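Local structure of geranylgeranyl pyrophosphate synthase (Corynebacterium glutamicum, 3LMD) at the interface of chains A and B. The protein catalyses prenyl chain elongation to geranylgeranyl pyrophosphate, as a member of the magnesium-dependent trans-prenyltransferases of isoprenoid biosynthesis. Residues are numbered along the deposited sequence; one frame, centred on the assembly and turned at random. Chains: chain A/B, Geranylgeranyl pyrophosphate synthase.

Contacts 1 and 2 are successive stretches of one helix-against-helix seam, their C-alpha centres about 12 Å apart. Helix 132-157 of chain A and helix 159-181 of chain B run through both, and A:Ala148 belongs to both. Contact 1 also takes in helices 95-118 and 132-157 of chain B, with B:His114 next to the aspartate-rich segment that binds metal in this family; contact 2 is built mainly from small residues, with B:Phe165 and B:Val162 at the side. One helix pair thus combines close backbone approach with a site probably near the catalytic region. Two-fold symmetry repeats both contacts with chains exchanged, consistent with the dimers common in this family.

Contact 1: the interface of chains A and B. Residues chain A 140-141, 144-145, 147-148; chain B 114, 144, 169-170, 173.
Helix 132-157 of chain A packs A:Asp144 against B:His114 of helix 95-118 and B:Val173 of helix 159-181, and helix 132-157 of chain B approaches at B:Asp144. The carboxylate and the imidazole meet tip to tip, their planes 10° apart, with A:Asp144 CG in the ring plane at the edge bearing CD2. The modelled approach of OD2 to CD2 is doubtful. B:His114 NE2 donates to the carboxylate OD1 of B:Asp144 at 3.1 Å, in the plane of its own ring, meeting OD1 on the syn side but 34° out of the carboxylate plane. The two symmetry-related acids come close, A:Asp144 OD1 and B:Asp144 OD1 lying 4.1 Å apart, which might favour a proton on one of them, though the bond from B:His114 would offset this for B:Asp144. A:Ile140 CG2 adds a methyl contact to B:His114 CD2 at 3.7 Å.

Apolar groups continue the seam. With CG anti to its backbone N (chi1 -176°), B:Phe169 extends over the chain A helix and brings CE2 to 3.3 Å from the backbone A:Asp144 O. The two methyls of B:Val173 divide between A:Leu141 O (CG1) and A:Asp144 CB (CG2, at 3.6 Å); CG2 also lies over one face of the B:Phe169 ring, toward its rim. A:Ala148 CB rests on B:Gly170 CA. Because B:His114 directly precedes the aspartate-rich DDxxD motif, this contact probably joins dimer packing to the positioning of the metal-binding segment.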
loop_
_atom_site.group_PDB
_atom_site.type_symbol
_atom_site.label_atom_id
_atom_site.label_comp_id
_atom_site.label_asym_id
_atom_site.label_seq_id
_atom_site.Cartn_x
_atom_site.Cartn_y
_atom_site.Cartn_z
ATOM N N ILE A 140 -1.058 9.235 -2.872
ATOM C CA ILE A 140 -1.389 8.054 -2.070
ATOM C C ILE A 140 -1.725 6.919 -3.031
ATOM O O ILE A 140 -1.282 5.781 -2.857
ATOM C CB ILE A 140 -2.596 8.319 -1.214
ATOM C CG1 ILE A 140 -2.221 9.290 -0.085
ATOM C CG2 ILE A 140 -3.104 6.994 -0.555
ATOM C CD1 ILE A 140 -3.509 9.815 0.683
ATOM N N LEU A 141 -2.534 7.240 -4.042
ATOM C CA LEU A 141 -2.977 6.230 -4.985
ATOM C C LEU A 141 -1.846 5.784 -5.917
ATOM O O LEU A 141 -1.783 4.606 -6.305
ATOM C CB LEU A 141 -4.199 6.695 -5.791
ATOM C CG LEU A 141 -5.457 6.903 -4.916
ATOM C CD1 LEU A 141 -6.624 7.386 -5.788
ATOM C CD2 LEU A 141 -5.831 5.638 -4.181
ATOM N N ASP A 144 -0.011 3.283 -3.989
ATOM C CA ASP A 144 -0.757 2.008 -3.904
ATOM C C ASP A 144 -0.708 1.186 -5.202
ATOM O O ASP A 144 -0.611 -0.070 -5.162
ATOM C CB ASP A 144 -2.221 2.251 -3.521
ATOM C CG ASP A 144 -2.371 2.737 -2.076
ATOM O OD1 ASP A 144 -1.375 2.723 -1.324
ATOM O OD2 ASP A 144 -3.485 3.139 -1.686
ATOM N N ILE A 145 -0.832 1.850 -6.357
ATOM C CA ILE A 145 -0.846 1.076 -7.585
ATOM C C ILE A 145 0.568 0.512 -7.798
ATOM O O ILE A 145 0.716 -0.601 -8.330
ATOM C CB ILE A 145 -1.334 1.878 -8.855
ATOM C CG1 ILE A 145 -1.596 0.920 -10.020
ATOM C CG2 ILE A 145 -0.309 2.983 -9.292
ATOM C CD1 ILE A 145 -2.910 0.125 -9.906
ATOM N N LEU A 147 2.516 -0.610 -5.416
ATOM C CA LEU A 147 2.493 -1.837 -4.591
ATOM C C LEU A 147 1.729 -2.958 -5.304
ATOM O O LEU A 147 2.140 -4.120 -5.264
ATOM C CB LEU A 147 1.916 -1.556 -3.173
ATOM C CG LEU A 147 2.819 -0.525 -2.440
ATOM C CD1 LEU A 147 2.188 0.120 -1.221
ATOM C CD2 LEU A 147 4.215 -1.102 -2.056
ATOM N N ALA A 148 0.648 -2.630 -5.999
ATOM C CA ALA A 148 -0.060 -3.671 -6.769
ATOM C C ALA A 148 0.836 -4.221 -7.905
ATOM O O ALA A 148 0.867 -5.429 -8.138
ATOM C CB ALA A 148 -1.378 -3.139 -7.371
ATOM N N HIS B 114 -7.211 4.457 3.232
ATOM C CA HIS B 114 -6.711 5.376 2.195
ATOM C C HIS B 114 -7.837 6.203 1.580
ATOM O O HIS B 114 -7.649 7.362 1.223
ATOM C CB HIS B 114 -5.961 4.626 1.095
ATOM C CG HIS B 114 -4.600 4.153 1.508
ATOM N ND1 HIS B 114 -4.138 4.241 2.806
ATOM C CD2 HIS B 114 -3.603 3.583 0.792
ATOM C CE1 HIS B 114 -2.911 3.748 2.868
ATOM N NE2 HIS B 114 -2.563 3.344 1.658
ATOM N N ASP B 144 -1.002 1.132 4.940
ATOM C CA ASP B 144 0.197 0.432 4.430
ATOM C C ASP B 144 0.613 -0.771 5.292
ATOM O O ASP B 144 1.046 -1.825 4.754
ATOM C CB ASP B 144 1.385 1.392 4.306
ATOM C CG ASP B 144 1.188 2.420 3.187
ATOM O OD1 ASP B 144 0.226 2.287 2.403
ATOM O OD2 ASP B 144 1.992 3.368 3.087
ATOM N N PHE B 169 -6.288 -5.845 -6.152
ATOM C CA PHE B 169 -5.854 -4.614 -5.522
ATOM C C PHE B 169 -5.568 -3.513 -6.573
ATOM O O PHE B 169 -5.973 -2.376 -6.398
ATOM C CB PHE B 169 -4.637 -4.885 -4.618
ATOM C CG PHE B 169 -4.190 -3.681 -3.851
ATOM C CD1 PHE B 169 -5.078 -3.004 -3.025
ATOM C CD2 PHE B 169 -2.904 -3.206 -3.976
ATOM C CE1 PHE B 169 -4.681 -1.880 -2.322
ATOM C CE2 PHE B 169 -2.494 -2.060 -3.257
ATOM C CZ PHE B 169 -3.397 -1.405 -2.449
ATOM N N GLY B 170 -4.936 -3.872 -7.674
ATOM C CA GLY B 170 -4.731 -2.916 -8.791
ATOM C C GLY B 170 -6.061 -2.333 -9.300
ATOM O O GLY B 170 -6.186 -1.131 -9.538
ATOM N N VAL B 173 -7.532 0.088 -6.653
ATOM C CA VAL B 173 -6.815 1.357 -6.666
ATOM C C VAL B 173 -7.231 2.145 -7.924
ATOM O O VAL B 173 -7.399 3.363 -7.885
ATOM C CB VAL B 173 -5.280 1.160 -6.659
ATOM C CG1 VAL B 173 -4.593 2.511 -6.880
ATOM C CG2 VAL B 173 -4.827 0.573 -5.286
#

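Contact 2: the interface of chains A and B. Residues chain A 148, 151-152, 155; chain B 162-163, 165-166.
A:Gly152 and B:Ala166 meet where helix 132-157 of chain A lies alongside helix 159-181 of chain B, and the side chains around them show what close helix packing demands. The methyl of B:Ala166 comes up against the chain A backbone: its CB is 3.3 Å from A:Gly152 N and is also in contact with A:Gly152 CA. Glycine, having no side chain, admits this methyl, which also touches A:Ser151 CB at 3.8 Å and fits beside the backbone oxygen of A:Ala148.

On one flank of this contact the OG of A:Ser151 passes beside the rim of B:Phe165. The ring, with CG anti to the backbone N (chi1 168°), presents an edge rather than a face: A:Ser151 OG lies in the ring plane, 3.7 Å from B:Phe165 CE2. A polar oxygen against aromatic C-H groups may be mildly favourable, although no hydrogen bond is formed there.

Farther along the helix pair, B:Val162 and B:Ala163 pack against A:Ser155. The CG1 methyl of B:Val162 reaches across to the backbone A:Ser151 O at 3.5 Å and also packs on A:Ser155 CB. From B:Ala163 come backbone and methyl contacts: A:Ser155 CB sits 3.6 Å from B:Ala163 CA, and the serine oxygen lies against the alanine methyl. No polar pair bonds between the chains here, so the fit rests on shape. The hydroxyl of A:Ser155 is instead satisfied within its own helix: placed between backbone N and carbonyl carbon (chi1 78°), its OG donates to A:Gly152 O at 2.6 Å, tilted 17° from the carbonyl plane.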
loop_
_atom_site.group_PDB
_atom_site.type_symbol
_atom_site.label_atom_id
_atom_site.label_comp_id
_atom_site.label_asym_id
_atom_site.label_seq_id
_atom_site.Cartn_x
_atom_site.Cartn_y
_atom_site.Cartn_z
ATOM N N ALA A 148 0.648 -2.630 -5.999
ATOM C CA ALA A 148 -0.060 -3.671 -6.769
ATOM C C ALA A 148 0.836 -4.221 -7.905
ATOM O O ALA A 148 0.867 -5.429 -8.138
ATOM C CB ALA A 148 -1.378 -3.139 -7.371
ATOM N N SER A 151 3.431 -6.525 -6.386
ATOM C CA SER A 151 2.851 -7.829 -6.039
ATOM C C SER A 151 2.681 -8.725 -7.259
ATOM O O SER A 151 2.874 -9.950 -7.166
ATOM C CB SER A 151 1.482 -7.641 -5.363
ATOM O OG SER A 151 1.643 -6.871 -4.191
ATOM N N GLY A 152 2.292 -8.141 -8.394
ATOM C CA GLY A 152 2.192 -8.911 -9.651
ATOM C C GLY A 152 3.516 -9.610 -9.956
ATOM O O GLY A 152 3.552 -10.838 -10.208
ATOM N N SER A 155 4.445 -12.399 -7.483
ATOM C CA SER A 155 3.702 -13.645 -7.733
ATOM C C SER A 155 4.457 -14.582 -8.674
ATOM O O SER A 155 4.230 -15.793 -8.671
ATOM C CB SER A 155 2.288 -13.382 -8.288
ATOM O OG SER A 155 2.279 -13.047 -9.699
ATOM N N VAL B 162 -1.379 -14.577 -4.555
ATOM C CA VAL B 162 -0.659 -13.305 -4.693
ATOM C C VAL B 162 -0.977 -12.656 -6.065
ATOM O O VAL B 162 -1.193 -11.457 -6.155
ATOM C CB VAL B 162 0.872 -13.483 -4.534
ATOM C CG1 VAL B 162 1.626 -12.150 -4.747
ATOM C CG2 VAL B 162 1.218 -14.044 -3.107
ATOM N N ALA B 163 -0.996 -13.466 -7.124
ATOM C CA ALA B 163 -1.271 -12.976 -8.480
ATOM C C ALA B 163 -2.681 -12.414 -8.524
ATOM O O ALA B 163 -2.936 -11.333 -9.093
ATOM C CB ALA B 163 -1.149 -14.132 -9.475
ATOM N N PHE B 165 -4.456 -11.377 -5.925
ATOM C CA PHE B 165 -4.424 -10.148 -5.117
ATOM C C PHE B 165 -3.899 -8.964 -5.922
ATOM O O PHE B 165 -4.471 -7.861 -5.895
ATOM C CB PHE B 165 -3.540 -10.341 -3.858
ATOM C CG PHE B 165 -3.236 -9.046 -3.131
ATOM C CD1 PHE B 165 -4.131 -8.532 -2.202
ATOM C CD2 PHE B 165 -2.109 -8.302 -3.448
ATOM C CE1 PHE B 165 -3.853 -7.316 -1.547
ATOM C CE2 PHE B 165 -1.831 -7.080 -2.813
ATOM C CZ PHE B 165 -2.722 -6.579 -1.862
ATOM N N ALA B 166 -2.802 -9.176 -6.645
ATOM C CA ALA B 166 -2.204 -8.083 -7.405
ATOM C C ALA B 166 -3.232 -7.474 -8.373
ATOM O O ALA B 166 -3.342 -6.239 -8.495
ATOM C CB ALA B 166 -0.960 -8.561 -8.161
#